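PDB 4INZ: soluble epoxide hydrolase from Bacillus megaterium, which belongs to the alpha/beta hydrolase superfamily, with a mixed beta-sheet flanked by helices and a largely helical insertion. Local coordinates for residues H113-G118 / L217-N222; D90-D95 / A117-T122. The protein carries 1 engineered substitution. All blocks are in the same frame, centred on the assembly; numbering follows the deposited sequence.

How the interactions relate
Both contacts are buried and both use helix 115-126, which follows the sharp turn after strand 108-112. Interaction 1 joins the start of this helix to helix 213-220 of the helical insertion and is aromatic, with water and polar groups at one side. Interaction 2 lies one turn further on, where the same helix crosses helix 89-102 within the core fold; there chiefly aliphatic groups meet, without a hydrogen bond across. The two run into each other through Tyr219, whose CE2 lies 3.5 Å from Leu92 CD2 and 4.1 Å from Ile119 CD1, so the contacts adjoin where the insertion meets the core fold.

Interaction 1: H113-G118 / L217-N222; sequences HDWGAG and LSYYRN
Trp115 meets Tyr219 and Tyr220 in a buried aromatic cluster that joins the nucleophile elbow of the alpha/beta hydrolase fold to helix 213-220 of the helical insertion between strands 131-137 and 248-253. The elbow is the tight turn between strand 108-112 and helix 115-126; Asp114 stands at its bend with a positive phi. The indole projects from the first turn of the helix and is gripped in two ways. Tyr219 comes over one face: its CB sits 3.4 Å above the indole plane toward the rim, a CH-pi contact, its carbonyl O lies 3.3 Å from Trp115 CZ2, and its ring turns an edge toward the six-membered ring in a T-shaped pair, planes at 68°. Tyr220 instead offers its own face to the indole edge. Its CG is anti to the carbonyl carbon (chi1 -69°), which carries the ring alongside the indole. Trp115 NE1 lies 3.2 Å above the centre of the phenol ring, planes at 87°, so the positive rim of the pyrrole side meets the electron-rich face of the tyrosine. Tyr220 OH is 3.6 Å from Trp115 CD1, and a water lies between this hydroxyl and Asp114 OD1. The other carboxylate oxygen, Asp114 OD2, takes the backbone N-H of Phe47 and, weakly, that of Trp115 at 2.7 Å, a pair of amides consistent with the oxyanion hole of this fold. A di(hydroxyethyl)ether near Tyr220 is probably from the crystallisation liquor, though such molecules often mark pockets. Tryptophan suits the join because its broad ring engages two neighbours at once. Tyrosine pairs an aromatic body with a polar end: edge-to-face contacts hold the indole, while Tyr219 OH bonds to Arg73 O and Tyr220 OH meets the water.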
loop_
_atom_site.group_PDB
_atom_site.type_symbol
_atom_site.label_atom_id
_atom_site.label_comp_id
_atom_site.label_asym_id
_atom_site.label_seq_id
_atom_site.Cartn_x
_atom_site.Cartn_y
_atom_site.Cartn_z
ATOM N N HIS A 113 -2.148 -0.048 -1.930
ATOM C CA HIS A 113 -2.006 -1.467 -1.601
ATOM C C HIS A 113 -1.263 -1.615 -0.267
ATOM O O HIS A 113 -0.274 -0.921 -0.030
ATOM C CB HIS A 113 -1.220 -2.154 -2.729
ATOM C CG HIS A 113 -0.869 -3.585 -2.474
ATOM N ND1 HIS A 113 -1.814 -4.564 -2.221
ATOM C CD2 HIS A 113 0.329 -4.219 -2.498
ATOM C CE1 HIS A 113 -1.208 -5.729 -2.074
ATOM N NE2 HIS A 113 0.093 -5.546 -2.233
ATOM N N ASP A 114 -1.763 -2.489 0.605
ATOM C CA ASP A 114 -1.049 -2.896 1.825
ATOM C C ASP A 114 -0.760 -1.672 2.716
ATOM O O ASP A 114 -1.689 -0.926 3.035
ATOM C CB ASP A 114 0.218 -3.690 1.451
ATOM C CG ASP A 114 0.865 -4.385 2.641
ATOM O OD1 ASP A 114 0.429 -5.509 2.998
ATOM O OD2 ASP A 114 1.820 -3.820 3.209
ATOM N N TRP A 115 0.495 -1.440 3.108
ATOM C CA TRP A 115 0.805 -0.233 3.884
ATOM C C TRP A 115 0.382 1.023 3.124
ATOM O O TRP A 115 -0.062 2.004 3.723
ATOM C CB TRP A 115 2.297 -0.146 4.269
ATOM C CG TRP A 115 2.535 -0.405 5.731
ATOM C CD1 TRP A 115 3.088 -1.524 6.289
ATOM C CD2 TRP A 115 2.196 0.459 6.821
ATOM N NE1 TRP A 115 3.122 -1.404 7.659
ATOM C CE2 TRP A 115 2.577 -0.198 8.011
ATOM C CE3 TRP A 115 1.611 1.728 6.907
ATOM C CZ2 TRP A 115 2.386 0.369 9.273
ATOM C CZ3 TRP A 115 1.427 2.293 8.164
ATOM C CH2 TRP A 115 1.811 1.612 9.327
ATOM N N GLY A 116 0.526 0.991 1.803
ATOM C CA GLY A 116 0.091 2.096 0.967
ATOM C C GLY A 116 -1.397 2.366 1.109
ATOM O O GLY A 116 -1.839 3.509 0.999
ATOM N N ALA A 117 -2.165 1.307 1.345
ATOM C CA ALA A 117 -3.606 1.425 1.575
ATOM C C ALA A 117 -3.918 1.958 2.977
ATOM O O ALA A 117 -4.798 2.796 3.143
ATOM C CB ALA A 117 -4.307 0.087 1.323
ATOM N N GLY A 118 -3.199 1.478 3.987
ATOM C CA GLY A 118 -3.325 2.044 5.319
ATOM C C GLY A 118 -3.126 3.555 5.273
ATOM O O GLY A 118 -3.914 4.325 5.832
ATOM N N LEU A 217 10.394 -2.017 8.759
ATOM C CA LEU A 217 9.810 -2.545 9.993
ATOM C C LEU A 217 9.330 -1.437 10.924
ATOM O O LEU A 217 8.391 -1.637 11.703
ATOM C CB LEU A 217 10.811 -3.458 10.714
ATOM C CG LEU A 217 11.156 -4.735 9.941
ATOM C CD1 LEU A 217 12.322 -5.500 10.560
ATOM C CD2 LEU A 217 9.921 -5.633 9.819
ATOM N N SER A 218 9.970 -0.274 10.840
ATOM C CA SER A 218 9.627 0.861 11.699
ATOM C C SER A 218 8.163 1.285 11.553
ATOM O O SER A 218 7.535 1.702 12.527
ATOM C CB SER A 218 10.564 2.048 11.447
ATOM O OG SER A 218 11.879 1.757 11.883
ATOM N N TYR A 219 7.627 1.179 10.342
ATOM C CA TYR A 219 6.208 1.431 10.114
ATOM C C TYR A 219 5.363 0.630 11.094
ATOM O O TYR A 219 4.447 1.166 11.726
ATOM C CB TYR A 219 5.814 1.002 8.705
ATOM C CG TYR A 219 6.219 1.919 7.580
ATOM C CD1 TYR A 219 7.549 2.054 7.202
ATOM C CD2 TYR A 219 5.257 2.616 6.859
ATOM C CE1 TYR A 219 7.905 2.872 6.153
ATOM C CE2 TYR A 219 5.603 3.439 5.810
ATOM C CZ TYR A 219 6.924 3.566 5.460
ATOM O OH TYR A 219 7.259 4.384 4.414
ATOM N N TYR A 220 5.659 -0.664 11.195
ATOM C CA TYR A 220 4.875 -1.579 12.024
ATOM C C TYR A 220 5.028 -1.284 13.511
ATOM O O TYR A 220 4.124 -1.554 14.313
ATOM C CB TYR A 220 5.279 -3.036 11.763
ATOM C CG TYR A 220 4.891 -3.562 10.400
ATOM C CD1 TYR A 220 3.699 -4.251 10.216
ATOM C CD2 TYR A 220 5.721 -3.377 9.298
ATOM C CE1 TYR A 220 3.338 -4.735 8.969
ATOM C CE2 TYR A 220 5.371 -3.857 8.050
ATOM C CZ TYR A 220 4.176 -4.536 7.888
ATOM O OH TYR A 220 3.819 -5.014 6.645
ATOM N N ARG A 221 6.176 -0.734 13.877
ATOM C CA ARG A 221 6.500 -0.539 15.287
ATOM C C ARG A 221 5.823 0.686 15.889
ATOM O O ARG A 221 5.998 0.982 17.072
ATOM C CB ARG A 221 8.021 -0.515 15.479
ATOM C CG ARG A 221 8.611 -1.889 15.225
ATOM C CD ARG A 221 10.114 -1.906 15.028
ATOM N NE ARG A 221 10.561 -3.285 14.871
ATOM C CZ ARG A 221 11.823 -3.660 14.697
ATOM N NH1 ARG A 221 12.791 -2.754 14.644
ATOM N NH2 ARG A 221 12.113 -4.949 14.569
ATOM N N ASN A 222 5.046 1.384 15.067
ATOM C CA ASN A 222 4.210 2.486 15.528
ATOM C C ASN A 222 2.737 2.108 15.600
ATOM O O ASN A 222 1.918 2.891 16.078
ATOM C CB ASN A 222 4.372 3.708 14.624
ATOM C CG ASN A 222 5.726 4.364 14.777
ATOM O OD1 ASN A 222 6.270 4.434 15.877
ATOM N ND2 ASN A 222 6.277 4.853 13.675
HETATM O O HOH W 1 1.519 -5.733 5.900
#

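Interaction 2: D90-D95 / A117-T122; sequences DVLVED and AGIGWT
Two successive helices of the alpha/beta hydrolase core pack against each other here through Leu92, Val93, Ile119 and Thr122. Helix 89-102 links the parallel strands 66-70 and 108-112 in a beta-alpha-beta crossover, and helix 115-126 leaves the end of the second strand. Their short segments cross at -72° with axes 9.5 Å apart, so a steep crossing limits the touching surface to a few residues near Val93 and Ile119. The main meeting is branch to branch: Leu92 CD1 lies 4.0 Å from Ile119 CD1, and the two side chains cross at about a right angle. In Ile119, CG1 is anti to the carbonyl carbon (chi1 -61°), which carries the CD1 end to Leu92, while its CG2 comes 4.1 Å from Leu92 O. One turn further along helix 115-126, the methyls Val93 CG2 and Thr122 CG2 meet at 3.9 Å. The residue types match this geometry: Leu92 and Ile119 each send a delta methyl across the gap between the axes, whereas Val93 and Thr122 meet through single gamma methyls. Trp121, by contrast, faces the sheet and packs on strands 131-137 and 248-253, whereas Asp90 forms a salt bridge with Arg126 that links the two helices. Threonine can line an apolar seam because its polar arm turns back to its own helix: Thr122 OG1 donates to Gly118 O at 2.8 Å, with the hydroxyl nearly in line with the carbonyl bond (166°).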
loop_
_atom_site.group_PDB
_atom_site.type_symbol
_atom_site.label_atom_id
_atom_site.label_comp_id
_atom_site.label_asym_id
_atom_site.label_seq_id
_atom_site.Cartn_x
_atom_site.Cartn_y
_atom_site.Cartn_z
ATOM N N ASP A 90 1.072 10.368 10.710
ATOM C CA ASP A 90 0.927 11.772 10.340
ATOM C C ASP A 90 2.035 12.204 9.378
ATOM O O ASP A 90 1.810 13.019 8.478
ATOM C CB ASP A 90 0.929 12.681 11.575
ATOM C CG ASP A 90 -0.341 12.559 12.403
ATOM O OD1 ASP A 90 -1.304 11.918 11.944
ATOM O OD2 ASP A 90 -0.381 13.127 13.516
ATOM N N VAL A 91 3.232 11.659 9.580
ATOM C CA VAL A 91 4.368 11.969 8.720
ATOM C C VAL A 91 4.136 11.405 7.325
ATOM O O VAL A 91 4.316 12.098 6.323
ATOM C CB VAL A 91 5.681 11.404 9.286
ATOM C CG1 VAL A 91 6.841 11.736 8.352
ATOM C CG2 VAL A 91 5.931 11.972 10.678
ATOM N N LEU A 92 3.724 10.142 7.275
ATOM C CA LEU A 92 3.460 9.464 6.012
ATOM C C LEU A 92 2.351 10.152 5.221
ATOM O O LEU A 92 2.435 10.278 4.001
ATOM C CB LEU A 92 3.083 8.006 6.280
ATOM C CG LEU A 92 4.171 7.204 7.003
ATOM C CD1 LEU A 92 3.614 5.908 7.559
ATOM C CD2 LEU A 92 5.354 6.933 6.078
ATOM N N VAL A 93 1.309 10.592 5.921
ATOM C CA VAL A 93 0.199 11.291 5.282
ATOM C C VAL A 93 0.648 12.626 4.689
ATOM O O VAL A 93 0.216 13.008 3.600
ATOM C CB VAL A 93 -0.986 11.505 6.265
ATOM C CG1 VAL A 93 -1.972 12.543 5.720
ATOM C CG2 VAL A 93 -1.699 10.186 6.546
ATOM N N GLU A 94 1.525 13.330 5.400
ATOM C CA GLU A 94 2.054 14.598 4.903
ATOM C C GLU A 94 2.953 14.379 3.685
ATOM O O GLU A 94 2.975 15.202 2.766
ATOM C CB GLU A 94 2.798 15.359 6.004
ATOM C CG GLU A 94 3.472 16.641 5.527
ATOM C CD GLU A 94 2.494 17.784 5.252
ATOM O OE1 GLU A 94 1.269 17.593 5.397
ATOM O OE2 GLU A 94 2.964 18.885 4.891
ATOM N N ASP A 95 3.690 13.270 3.671
ATOM C CA ASP A 95 4.473 12.918 2.492
ATOM C C ASP A 95 3.563 12.941 1.277
ATOM O O ASP A 95 3.889 13.543 0.254
ATOM C CB ASP A 95 5.088 11.517 2.611
ATOM C CG ASP A 95 6.339 11.490 3.468
ATOM O OD1 ASP A 95 6.805 12.570 3.893
ATOM O OD2 ASP A 95 6.860 10.377 3.703
ATOM N N ALA A 117 -2.165 1.307 1.345
ATOM C CA ALA A 117 -3.606 1.425 1.575
ATOM C C ALA A 117 -3.918 1.958 2.977
ATOM O O ALA A 117 -4.798 2.796 3.143
ATOM C CB ALA A 117 -4.307 0.087 1.323
ATOM N N GLY A 118 -3.199 1.478 3.987
ATOM C CA GLY A 118 -3.325 2.044 5.319
ATOM C C GLY A 118 -3.126 3.555 5.273
ATOM O O GLY A 118 -3.914 4.325 5.832
ATOM N N ILE A 119 -2.075 3.977 4.579
ATOM C CA ILE A 119 -1.759 5.393 4.448
ATOM C C ILE A 119 -2.789 6.102 3.573
ATOM O O ILE A 119 -3.309 7.162 3.934
ATOM C CB ILE A 119 -0.348 5.592 3.858
ATOM C CG1 ILE A 119 0.709 4.973 4.783
ATOM C CG2 ILE A 119 -0.069 7.084 3.621
ATOM C CD1 ILE A 119 2.061 4.725 4.109
ATOM N N GLY A 120 -3.089 5.500 2.428
ATOM C CA GLY A 120 -3.961 6.107 1.439
ATOM C C GLY A 120 -5.403 6.283 1.880
ATOM O O GLY A 120 -6.004 7.316 1.591
ATOM N N TRP A 121 -5.968 5.281 2.556
ATOM C CA TRP A 121 -7.314 5.421 3.109
ATOM C C TRP A 121 -7.318 6.595 4.077
ATOM O O TRP A 121 -8.199 7.460 4.030
ATOM C CB TRP A 121 -7.743 4.158 3.867
ATOM C CG TRP A 121 -8.309 3.010 3.027
ATOM C CD1 TRP A 121 -7.721 1.798 2.801
ATOM C CD2 TRP A 121 -9.587 2.962 2.369
ATOM N NE1 TRP A 121 -8.537 1.008 2.021
ATOM C CE2 TRP A 121 -9.690 1.700 1.743
ATOM C CE3 TRP A 121 -10.646 3.867 2.234
ATOM C CZ2 TRP A 121 -10.810 1.318 1.004
ATOM C CZ3 TRP A 121 -11.759 3.488 1.497
ATOM C CH2 TRP A 121 -11.834 2.223 0.896
ATOM N N THR A 122 -6.323 6.617 4.959
ATOM C CA THR A 122 -6.219 7.677 5.957
ATOM C C THR A 122 -6.109 9.047 5.283
ATOM O O THR A 122 -6.772 10.006 5.685
ATOM C CB THR A 122 -5.025 7.439 6.900
ATOM O OG1 THR A 122 -5.178 6.169 7.548
ATOM C CG2 THR A 122 -4.941 8.532 7.956
#